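Local coordinates for protein DNA-(apurinic or apyrimidinic site) lyase (Xenopus laevis, PDB 6WCD) that works in DNA repair as a metal-dependent nuclease, trimming DNA ends as a 3'-5' exonuclease and weakly incising the backbone at abasic sites, at residues S54-S59 with L320-L325; L238-F243 with G277-V282; S284-S289 with V303-K308. One frame throughout, in Å; residues are numbered along the deposited sequence. Where two conformers were deposited one is given.

Interaction 1. Residues S54-S59 with L320-L325; sequences SYFSFS and LCTKYL
Ser54 and Thr322 form the polar centre of this contact. Thr322 N donates to Ser54 O at 3.0 Å, and the N-H...O angle of 168° makes it a nearly straight bond. Beside it the hydroxyls Ser54 OG and Thr322 OG1 lie 2.7 Å apart, each tucked between its own backbone N and carbonyl carbon (chi1 67° and 55°). The Thr322 and Phe56 side chains cross obliquely, Thr322 CG2 lying 3.5 Å from Phe56 CD1. Cys321 approaches the Tyr55 ring obliquely: CB is 3.5 Å from CE1, and SG makes a sulfur-aromatic contact 4.7 Å from the ring centroid. Farther on, Phe58 CZ and Leu325 CD1 meet tip to tip at 4.1 Å. Two waters bridge the segments. One accepts from Ser54 N and bonds Thr322 OG1; the other accepts from Phe56 N and donates to Leu320 O. In the second shell, Ala47 O bonds Ser54 OG and Asn53 OD1 bonds Tyr55 OH. Strand 53-57 is outermost in a six-stranded sheet of the DNase I-like domain; strand 68-72 pairs with one edge, the loop after strand 310-312 adds a backbone bond at the other, and Tyr55 and Leu320 pack on strands 80-83 and 119-127.

Interaction 2. Residues L238-F243 with G277-V282; sequences LFYDSF and GNRELV
Tyr240 and Gly277 form an antiparallel hydrogen-bonded pair, with Tyr240 N to Gly277 O at 2.8 Å and Gly277 N to Tyr240 O at 3.1 Å, followed by the non-hydrogen-bonded pair Phe239-Asn278. Beyond this two-residue ladder, Arg279 N, in the first turn of helix 279-285, donates to Leu238 O at 3.2 Å. Asn278 stands at that helix's N-cap position, but its amide group bonds Val178 N and His177 ND1. Gly277 lies close under the first turn: a CB on it would come 2.9 Å from Val282 CG2.

Tyr240 and Arg279, the two residues most buried by the opposite segment, cross at about a right angle. In the Arg279 conformer described, one of two deposited, CG lies over a Tyr240 ring face, 3.8 Å from its centroid and 20° off the normal, a CH-pi contact. The guanidinium plane is turned 45° from the ring, and the bond from Arg279 NH1 to Tyr240 OH is weak. Glu283 OE2 bonds that hydroxyl too, while Gly237 O takes Arg279 NE. Val282 CG1 comes to the ring edge, 4.2 Å from Tyr240 CD2. An alanine at Tyr240 would probably leave the Arg279 chain and Val282 CG1 without their apolar neighbour and Glu283 without its hydroxyl partner. The Phe239 ring sits obliquely by the Gly277-Asn278 peptide, CD2 3.5 Å from Gly277 C.

This short antiparallel pairing, both strands running directly into helices (242-246 and 279-285), lies in the domain's second sheet. Phe239 stacks with Phe214 and packs on strand 177-181 and helix 152-173, and Ser242 touches strand 286-291.

Interaction 3. Residues S284-S289 with V303-K308; sequences SEFLDS and VKAFMK
Ser284 and Lys308 meet at the end of the strand pair where helix 279-285 gives way to strand 286-291; here a water donates to Ser284 O and accepts from Lys308 NZ. At Glu285 the backbone link begins: its O accepts from Lys308 N at 2.8 Å. Lys308 CG, set between its own backbone N and carbonyl carbon (chi1 69°), lies 3.4 Å from the same Glu285 O. The two charges are not paired, since Glu285 OE1 and Lys308 NZ are 6.2 Å apart; Glu285 OE2 bonds Cys129 N instead.

Phe286 lies side by side with Met307, both pointing the same way. In the Met307 conformer described, one of two deposited, CG sits over a face of the Phe286 ring and SD makes an oblique Met-aromatic contact 4.5 Å from the centroid. Ala305 CB approaches CE2 of that ring to 3.6 Å. Leu287 takes the helix-like psi (-37°) of the first residue of a classic bulge, and its N donates to Phe306 O at 2.7 Å. Asp288 N reaches the same oxygen at 3.3 Å, a weak second bond, so one carbonyl serves two successive N-H groups. The Leu287 side chain crosses Lys308 with CD2 near CE. Asp288 O then accepts from Phe306 N at 3.0 Å, and Asp288 OD1 bonds His247 NE2. Ser289 lies opposite Ala305, and its OG is hydrogen-bonded to Ser242 OG.

Leu287 and Asp288 facing Phe306 define a classic beta bulge in an antiparallel hairpin, the strands running at 163°. Strand 303-307 continues the sheet to strand 2-7 in this catalytic (endonuclease/exonuclease/phosphatase) domain of the longer APE2 protein, and directly follows the loop bearing Asp299, a magnesium ligand, and His300, a predicted proton acceptor.

Overall arrangement
Interactions 1 and 3 lie at the two outer strands of one six-stranded sheet, 53-57 and 286-291, with centres 27 Å apart. Interactions 1 and 2 are buried, interaction 3 only partly, its lysine end being exposed. Interaction 1 closes a strand edge with a loop through one backbone bond, a pair of hydroxyls, two bridging waters and aromatic packing, whereas interaction 3 is a bulged hairpin ladder. Interaction 2 belongs to the other sheet, yet its centre is 10 Å from that of interaction 3. The two share helix 279-285 and touch directly, Ser242 OG being 2.7 Å from Ser289 OG, probably hydrogen-bonded. Along the chain, the loop closed by interaction 1 encloses both others, which follow in series.

Interaction 1. Residues S54-S59 with L320-L325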
loop_
_atom_site.group_PDB
_atom_site.type_symbol
_atom_site.label_atom_id
_atom_site.label_comp_id
_atom_site.label_asym_id
_atom_site.label_seq_id
_atom_site.Cartn_x
_atom_site.Cartn_y
_atom_site.Cartn_z
ATOM N N SER A 54 -3.441 0.412 -14.513
ATOM C CA SER A 54 -2.607 0.750 -13.370
ATOM C C SER A 54 -2.614 2.224 -13.042
ATOM O O SER A 54 -2.866 3.071 -13.887
ATOM C CB SER A 54 -1.174 0.294 -13.587
ATOM O OG SER A 54 -0.539 1.044 -14.652
ATOM N N TYR A 55 -2.267 2.489 -11.783
ATOM C CA TYR A 55 -2.360 3.799 -11.122
ATOM C C TYR A 55 -1.104 3.987 -10.298
ATOM O O TYR A 55 -0.887 3.277 -9.327
ATOM C CB TYR A 55 -3.631 3.880 -10.252
ATOM C CG TYR A 55 -4.843 3.483 -11.071
ATOM C CD1 TYR A 55 -5.540 4.439 -11.818
ATOM C CD2 TYR A 55 -5.189 2.131 -11.230
ATOM C CE1 TYR A 55 -6.556 4.084 -12.697
ATOM C CE2 TYR A 55 -6.183 1.761 -12.106
ATOM C CZ TYR A 55 -6.867 2.746 -12.834
ATOM O OH TYR A 55 -7.848 2.421 -13.737
ATOM N N PHE A 56 -0.295 4.952 -10.689
ATOM C CA PHE A 56 1.013 5.197 -10.070
ATOM C C PHE A 56 0.981 6.514 -9.329
ATOM O O PHE A 56 0.341 7.484 -9.783
ATOM C CB PHE A 56 2.144 5.278 -11.107
ATOM C CG PHE A 56 2.699 3.957 -11.544
ATOM C CD1 PHE A 56 1.957 3.027 -12.183
ATOM C CD2 PHE A 56 4.032 3.691 -11.320
ATOM C CE1 PHE A 56 2.500 1.796 -12.579
ATOM C CE2 PHE A 56 4.585 2.504 -11.701
ATOM C CZ PHE A 56 3.826 1.554 -12.381
ATOM N N SER A 57 1.757 6.592 -8.275
ATOM C CA SER A 57 2.201 7.871 -7.742
ATOM C C SER A 57 3.698 7.921 -7.933
ATOM O O SER A 57 4.417 7.040 -7.495
ATOM C CB SER A 57 1.826 8.026 -6.275
ATOM O OG SER A 57 2.231 9.348 -5.819
ATOM N N PHE A 58 4.142 8.934 -8.645
ATOM C CA PHE A 58 5.543 9.146 -8.956
ATOM C C PHE A 58 6.164 10.183 -8.035
ATOM O O PHE A 58 5.590 11.262 -7.836
ATOM C CB PHE A 58 5.659 9.660 -10.380
ATOM C CG PHE A 58 5.041 8.799 -11.411
ATOM C CD1 PHE A 58 5.648 7.653 -11.843
ATOM C CD2 PHE A 58 3.864 9.193 -12.038
ATOM C CE1 PHE A 58 5.126 6.868 -12.836
ATOM C CE2 PHE A 58 3.273 8.409 -13.029
ATOM C CZ PHE A 58 3.924 7.260 -13.465
ATOM N N SER A 59 7.353 9.892 -7.538
ATOM C CA SER A 59 8.063 10.882 -6.755
ATOM C C SER A 59 8.365 12.099 -7.609
ATOM O O SER A 59 8.754 11.987 -8.774
ATOM C CB SER A 59 9.348 10.318 -6.253
ATOM O OG SER A 59 10.175 11.329 -5.721
ATOM N N LEU A 320 -6.403 9.068 -13.658
ATOM C CA LEU A 320 -5.071 8.809 -13.137
ATOM C C LEU A 320 -4.424 7.629 -13.838
ATOM O O LEU A 320 -3.222 7.440 -13.713
ATOM C CB LEU A 320 -5.108 8.530 -11.637
ATOM C CG LEU A 320 -3.801 8.330 -10.905
ATOM C CD1 LEU A 320 -2.877 9.535 -11.033
ATOM C CD2 LEU A 320 -4.065 8.077 -9.420
ATOM N N CYS A 321 -5.180 6.837 -14.545
ATOM C CA CYS A 321 -4.609 5.635 -15.144
ATOM C C CYS A 321 -3.418 5.991 -16.050
ATOM O O CYS A 321 -3.449 6.964 -16.830
ATOM C CB CYS A 321 -5.658 4.889 -15.962
ATOM S SG CYS A 321 -5.134 3.312 -16.624
ATOM N N THR A 322 -2.363 5.175 -15.952
ATOM C CA THR A 322 -1.148 5.350 -16.732
ATOM C C THR A 322 -1.393 5.341 -18.230
ATOM O O THR A 322 -0.612 5.928 -18.997
ATOM C CB THR A 322 -0.141 4.260 -16.388
ATOM O OG1 THR A 322 -0.753 2.998 -16.562
ATOM C CG2 THR A 322 0.360 4.367 -14.970
ATOM N N LYS A 323 -2.471 4.693 -18.689
ATOM C CA LYS A 323 -2.687 4.627 -20.133
ATOM C C LYS A 323 -2.971 6.000 -20.725
ATOM O O LYS A 323 -2.831 6.175 -21.932
ATOM C CB LYS A 323 -3.822 3.667 -20.445
ATOM C CG LYS A 323 -5.196 4.133 -20.103
ATOM C CD LYS A 323 -6.181 2.990 -20.444
ATOM C CE LYS A 323 -7.593 3.421 -20.352
ATOM N NZ LYS A 323 -8.487 2.280 -20.699
ATOM N N TYR A 324 -3.299 6.980 -19.904
ATOM C CA TYR A 324 -3.592 8.310 -20.367
ATOM C C TYR A 324 -2.388 9.229 -20.330
ATOM O O TYR A 324 -2.489 10.371 -20.797
ATOM C CB TYR A 324 -4.712 8.924 -19.536
ATOM C CG TYR A 324 -6.019 8.162 -19.571
ATOM C CD1 TYR A 324 -6.680 7.873 -20.737
ATOM C CD2 TYR A 324 -6.582 7.751 -18.365
ATOM C CE1 TYR A 324 -7.903 7.214 -20.722
ATOM C CE2 TYR A 324 -7.777 7.089 -18.351
ATOM C CZ TYR A 324 -8.404 6.819 -19.505
ATOM O OH TYR A 324 -9.598 6.127 -19.420
ATOM N N LEU A 325 -1.257 8.769 -19.842
ATOM C CA LEU A 325 -0.088 9.621 -19.804
ATOM C C LEU A 325 0.333 9.996 -21.219
ATOM O O LEU A 325 0.479 9.109 -22.078
ATOM C CB LEU A 325 1.052 8.911 -19.053
ATOM C CG LEU A 325 0.844 8.773 -17.565
ATOM C CD1 LEU A 325 1.883 7.814 -16.977
ATOM C CD2 LEU A 325 0.910 10.118 -16.852
HETATM O O HOH W 1 -2.562 0.976 -17.361
HETATM O O HOH W 2 -0.728 6.907 -12.820
#

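Interaction 2. Residues L238-F243 with G277-V282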
loop_
_atom_site.group_PDB
_atom_site.type_symbol
_atom_site.label_atom_id
_atom_site.label_comp_id
_atom_site.label_asym_id
_atom_site.label_seq_id
_atom_site.Cartn_x
_atom_site.Cartn_y
_atom_site.Cartn_z
ATOM N N LEU A 238 -9.851 1.524 14.688
ATOM C CA LEU A 238 -10.910 1.189 13.761
ATOM C C LEU A 238 -10.472 0.165 12.723
ATOM O O LEU A 238 -11.322 -0.317 11.951
ATOM C CB LEU A 238 -11.378 2.442 13.043
ATOM C CG LEU A 238 -11.921 3.518 14.001
ATOM C CD1 LEU A 238 -12.154 4.793 13.216
ATOM C CD2 LEU A 238 -13.190 3.036 14.658
ATOM N N PHE A 239 -9.198 -0.175 12.684
ATOM C CA PHE A 239 -8.603 -1.071 11.686
ATOM C C PHE A 239 -8.033 -2.305 12.347
ATOM O O PHE A 239 -7.522 -2.251 13.462
ATOM C CB PHE A 239 -7.528 -0.312 10.902
ATOM C CG PHE A 239 -8.094 0.700 9.956
ATOM C CD1 PHE A 239 -8.412 1.996 10.372
ATOM C CD2 PHE A 239 -8.410 0.343 8.686
ATOM C CE1 PHE A 239 -9.033 2.902 9.448
ATOM C CE2 PHE A 239 -8.986 1.231 7.789
ATOM C CZ PHE A 239 -9.336 2.498 8.195
ATOM N N TYR A 240 -8.124 -3.452 11.670
ATOM C CA TYR A 240 -7.491 -4.669 12.121
ATOM C C TYR A 240 -6.316 -5.017 11.191
ATOM O O TYR A 240 -6.413 -4.887 9.968
ATOM C CB TYR A 240 -8.447 -5.862 12.090
ATOM C CG TYR A 240 -9.504 -5.946 13.141
ATOM C CD1 TYR A 240 -9.414 -5.223 14.316
ATOM C CD2 TYR A 240 -10.577 -6.821 12.977
ATOM C CE1 TYR A 240 -10.376 -5.326 15.283
ATOM C CE2 TYR A 240 -11.543 -6.945 13.948
ATOM C CZ TYR A 240 -11.441 -6.196 15.102
ATOM O OH TYR A 240 -12.404 -6.302 16.076
ATOM N N ASP A 241 -5.265 -5.542 11.800
ATOM C CA ASP A 241 -4.150 -6.218 11.126
ATOM C C ASP A 241 -4.633 -7.588 10.660
ATOM O O ASP A 241 -4.793 -8.512 11.469
ATOM C CB ASP A 241 -3.014 -6.324 12.130
ATOM C CG ASP A 241 -1.747 -6.963 11.587
ATOM O OD1 ASP A 241 -1.735 -7.566 10.498
ATOM O OD2 ASP A 241 -0.727 -6.893 12.315
ATOM N N SER A 242 -4.934 -7.717 9.379
ATOM C CA SER A 242 -5.666 -8.911 8.952
ATOM C C SER A 242 -4.837 -10.163 9.135
ATOM O O SER A 242 -5.378 -11.228 9.411
ATOM C CB SER A 242 -6.125 -8.757 7.493
ATOM O OG SER A 242 -5.057 -8.708 6.528
ATOM N N PHE A 243 -3.529 -10.093 8.893
ATOM C CA PHE A 243 -2.718 -11.274 9.107
ATOM C C PHE A 243 -2.917 -11.820 10.512
ATOM O O PHE A 243 -3.057 -13.027 10.703
ATOM C CB PHE A 243 -1.237 -10.990 8.880
ATOM C CG PHE A 243 -0.330 -12.181 9.127
ATOM C CD1 PHE A 243 -0.348 -13.291 8.305
ATOM C CD2 PHE A 243 0.546 -12.191 10.185
ATOM C CE1 PHE A 243 0.417 -14.406 8.586
ATOM C CE2 PHE A 243 1.326 -13.257 10.456
ATOM C CZ PHE A 243 1.283 -14.375 9.666
ATOM N N GLY A 277 -7.568 -3.614 7.444
ATOM C CA GLY A 277 -8.917 -3.348 6.963
ATOM C C GLY A 277 -9.767 -2.853 8.107
ATOM O O GLY A 277 -9.513 -3.156 9.266
ATOM N N ASN A 278 -10.824 -2.125 7.777
ATOM C CA ASN A 278 -11.711 -1.750 8.865
ATOM C C ASN A 278 -12.347 -3.003 9.484
ATOM O O ASN A 278 -12.510 -4.042 8.812
ATOM C CB ASN A 278 -12.773 -0.759 8.396
ATOM C CG ASN A 278 -13.596 -1.287 7.240
ATOM O OD1 ASN A 278 -13.095 -1.370 6.116
ATOM N ND2 ASN A 278 -14.870 -1.556 7.497
ATOM N N ARG A 279 -12.723 -2.896 10.757
ATOM C CA ARG A 279 -13.168 -4.064 11.521
ATOM C C ARG A 279 -14.238 -4.844 10.771
ATOM O O ARG A 279 -14.137 -6.074 10.625
ATOM C CB ARG A 279 -13.674 -3.637 12.891
ATOM C CG ARG A 279 -12.591 -2.978 13.771
ATOM C CD ARG A 279 -13.072 -2.997 15.218
ATOM N NE ARG A 279 -12.173 -2.335 16.157
ATOM C CZ ARG A 279 -11.995 -2.722 17.425
ATOM N NH1 ARG A 279 -12.615 -3.784 17.910
ATOM N NH2 ARG A 279 -11.169 -2.042 18.221
ATOM N N GLU A 280 -15.291 -4.158 10.300
ATOM C CA GLU A 280 -16.402 -4.873 9.682
ATOM C C GLU A 280 -15.971 -5.627 8.419
ATOM O O GLU A 280 -16.460 -6.738 8.143
ATOM C CB GLU A 280 -17.542 -3.902 9.364
ATOM C CG GLU A 280 -18.837 -4.601 9.001
ATOM C CD GLU A 280 -19.936 -3.638 8.576
ATOM O OE1 GLU A 280 -20.707 -3.978 7.650
ATOM O OE2 GLU A 280 -20.029 -2.544 9.171
ATOM N N LEU A 281 -15.113 -5.034 7.612
ATOM C CA LEU A 281 -14.612 -5.682 6.403
ATOM C C LEU A 281 -13.854 -6.944 6.717
ATOM O O LEU A 281 -14.082 -7.986 6.094
ATOM C CB LEU A 281 -13.698 -4.703 5.656
ATOM C CG LEU A 281 -13.126 -5.212 4.330
ATOM C CD1 LEU A 281 -14.236 -5.379 3.263
ATOM C CD2 LEU A 281 -11.975 -4.275 3.866
ATOM N N VAL A 282 -12.934 -6.890 7.663
ATOM C CA VAL A 282 -12.141 -8.068 7.988
ATOM C C VAL A 282 -13.036 -9.175 8.560
ATOM O O VAL A 282 -12.919 -10.335 8.179
ATOM C CB VAL A 282 -10.986 -7.691 8.933
ATOM C CG1 VAL A 282 -10.204 -8.924 9.412
ATOM C CG2 VAL A 282 -10.071 -6.738 8.252
#

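Interaction 3. Residues S284-S289 with V303-K308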
loop_
_atom_site.group_PDB
_atom_site.type_symbol
_atom_site.label_atom_id
_atom_site.label_comp_id
_atom_site.label_asym_id
_atom_site.label_seq_id
_atom_site.Cartn_x
_atom_site.Cartn_y
_atom_site.Cartn_z
ATOM N N SER A 284 -16.320 -9.665 8.242
ATOM C CA SER A 284 -17.404 -10.187 7.400
ATOM C C SER A 284 -16.969 -10.586 5.995
ATOM O O SER A 284 -17.677 -11.406 5.380
ATOM C CB SER A 284 -18.526 -9.168 7.268
ATOM O OG SER A 284 -19.058 -8.890 8.543
ATOM N N GLU A 285 -15.905 -10.034 5.444
ATOM C CA GLU A 285 -15.564 -10.302 4.063
ATOM C C GLU A 285 -14.237 -11.007 3.859
ATOM O O GLU A 285 -14.012 -11.534 2.773
ATOM C CB GLU A 285 -15.553 -9.014 3.243
ATOM C CG GLU A 285 -16.903 -8.220 3.336
ATOM C CD GLU A 285 -18.117 -8.900 2.732
ATOM O OE1 GLU A 285 -17.934 -9.725 1.814
ATOM O OE2 GLU A 285 -19.272 -8.609 3.170
ATOM N N PHE A 286 -13.335 -11.000 4.832
ATOM C CA PHE A 286 -12.065 -11.682 4.632
ATOM C C PHE A 286 -12.195 -13.177 4.907
ATOM O O PHE A 286 -12.904 -13.611 5.816
ATOM C CB PHE A 286 -10.952 -11.123 5.542
ATOM C CG PHE A 286 -10.233 -9.909 5.023
ATOM C CD1 PHE A 286 -10.874 -8.790 4.566
ATOM C CD2 PHE A 286 -8.834 -9.880 5.055
ATOM C CE1 PHE A 286 -10.147 -7.663 4.134
ATOM C CE2 PHE A 286 -8.120 -8.762 4.621
ATOM C CZ PHE A 286 -8.780 -7.666 4.168
ATOM N N LEU A 287 -11.474 -13.965 4.097
ATOM C CA LEU A 287 -11.294 -15.382 4.326
ATOM C C LEU A 287 -9.927 -15.723 4.929
ATOM O O LEU A 287 -9.838 -16.709 5.697
ATOM C CB LEU A 287 -11.482 -16.152 3.004
ATOM C CG LEU A 287 -12.915 -16.141 2.488
ATOM C CD1 LEU A 287 -12.906 -16.544 1.023
ATOM C CD2 LEU A 287 -13.833 -17.048 3.264
ATOM N N ASP A 288 -8.886 -15.027 4.512
ATOM C CA ASP A 288 -7.546 -15.292 5.021
ATOM C C ASP A 288 -6.656 -14.121 4.666
ATOM O O ASP A 288 -6.987 -13.284 3.827
ATOM C CB ASP A 288 -7.005 -16.594 4.450
ATOM C CG ASP A 288 -5.878 -17.232 5.293
ATOM O OD1 ASP A 288 -5.446 -16.701 6.353
ATOM O OD2 ASP A 288 -5.444 -18.352 4.879
ATOM N N SER A 289 -5.504 -14.054 5.331
ATOM C CA SER A 289 -4.457 -13.080 5.063
ATOM C C SER A 289 -3.163 -13.778 5.399
ATOM O O SER A 289 -3.054 -14.320 6.503
ATOM C CB SER A 289 -4.663 -11.841 5.916
ATOM O OG SER A 289 -3.685 -10.878 5.659
ATOM N N VAL A 303 2.589 -9.926 0.760
ATOM C CA VAL A 303 1.485 -10.373 1.604
ATOM C C VAL A 303 0.213 -10.388 0.750
ATOM O O VAL A 303 0.102 -9.674 -0.247
ATOM C CB VAL A 303 1.314 -9.504 2.846
ATOM C CG1 VAL A 303 2.583 -9.581 3.702
ATOM C CG2 VAL A 303 1.098 -8.034 2.501
ATOM N N LYS A 304 -0.717 -11.278 1.089
ATOM C CA LYS A 304 -1.884 -11.506 0.239
ATOM C C LYS A 304 -3.112 -11.744 1.094
ATOM O O LYS A 304 -3.066 -12.485 2.079
ATOM C CB LYS A 304 -1.628 -12.694 -0.697
ATOM C CG LYS A 304 -2.733 -12.988 -1.696
ATOM C CD LYS A 304 -2.239 -14.002 -2.746
ATOM C CE LYS A 304 -3.298 -14.256 -3.741
ATOM N NZ LYS A 304 -2.693 -15.204 -4.753
ATOM N N ALA A 305 -4.228 -11.140 0.704
ATOM C CA ALA A 305 -5.503 -11.391 1.342
ATOM C C ALA A 305 -6.502 -11.978 0.357
ATOM O O ALA A 305 -6.470 -11.679 -0.856
ATOM C CB ALA A 305 -6.085 -10.142 1.945
ATOM N N PHE A 306 -7.394 -12.773 0.922
ATOM C CA PHE A 306 -8.414 -13.549 0.198
ATOM C C PHE A 306 -9.732 -13.079 0.781
ATOM O O PHE A 306 -9.930 -13.136 1.996
ATOM C CB PHE A 306 -8.233 -15.060 0.409
ATOM C CG PHE A 306 -6.896 -15.583 -0.083
ATOM C CD1 PHE A 306 -5.754 -15.469 0.701
ATOM C CD2 PHE A 306 -6.780 -16.229 -1.300
ATOM C CE1 PHE A 306 -4.558 -15.934 0.224
ATOM C CE2 PHE A 306 -5.588 -16.723 -1.735
ATOM C CZ PHE A 306 -4.463 -16.566 -0.933
ATOM N N MET A 307 -10.635 -12.612 -0.078
ATOM C CA MET A 307 -11.892 -12.029 0.367
ATOM C C MET A 307 -13.067 -12.643 -0.399
ATOM O O MET A 307 -12.922 -13.070 -1.540
ATOM C CB MET A 307 -11.828 -10.511 0.146
ATOM C CG MET A 307 -10.558 -9.881 0.782
ATOM S SD MET A 307 -10.301 -8.173 0.213
ATOM C CE MET A 307 -11.761 -7.398 0.914
ATOM N N LYS A 308 -14.206 -12.652 0.231
ATOM C CA LYS A 308 -15.399 -13.274 -0.342
ATOM C C LYS A 308 -16.249 -12.261 -1.104
ATOM O O LYS A 308 -17.149 -12.687 -1.863
ATOM C CB LYS A 308 -16.198 -14.013 0.727
ATOM C CG LYS A 308 -16.839 -13.119 1.696
ATOM C CD LYS A 308 -17.485 -13.839 2.881
ATOM C CE LYS A 308 -16.450 -14.404 3.831
ATOM N NZ LYS A 308 -17.094 -14.930 5.099
HETATM O O HOH W 3 -19.584 -13.142 6.169
#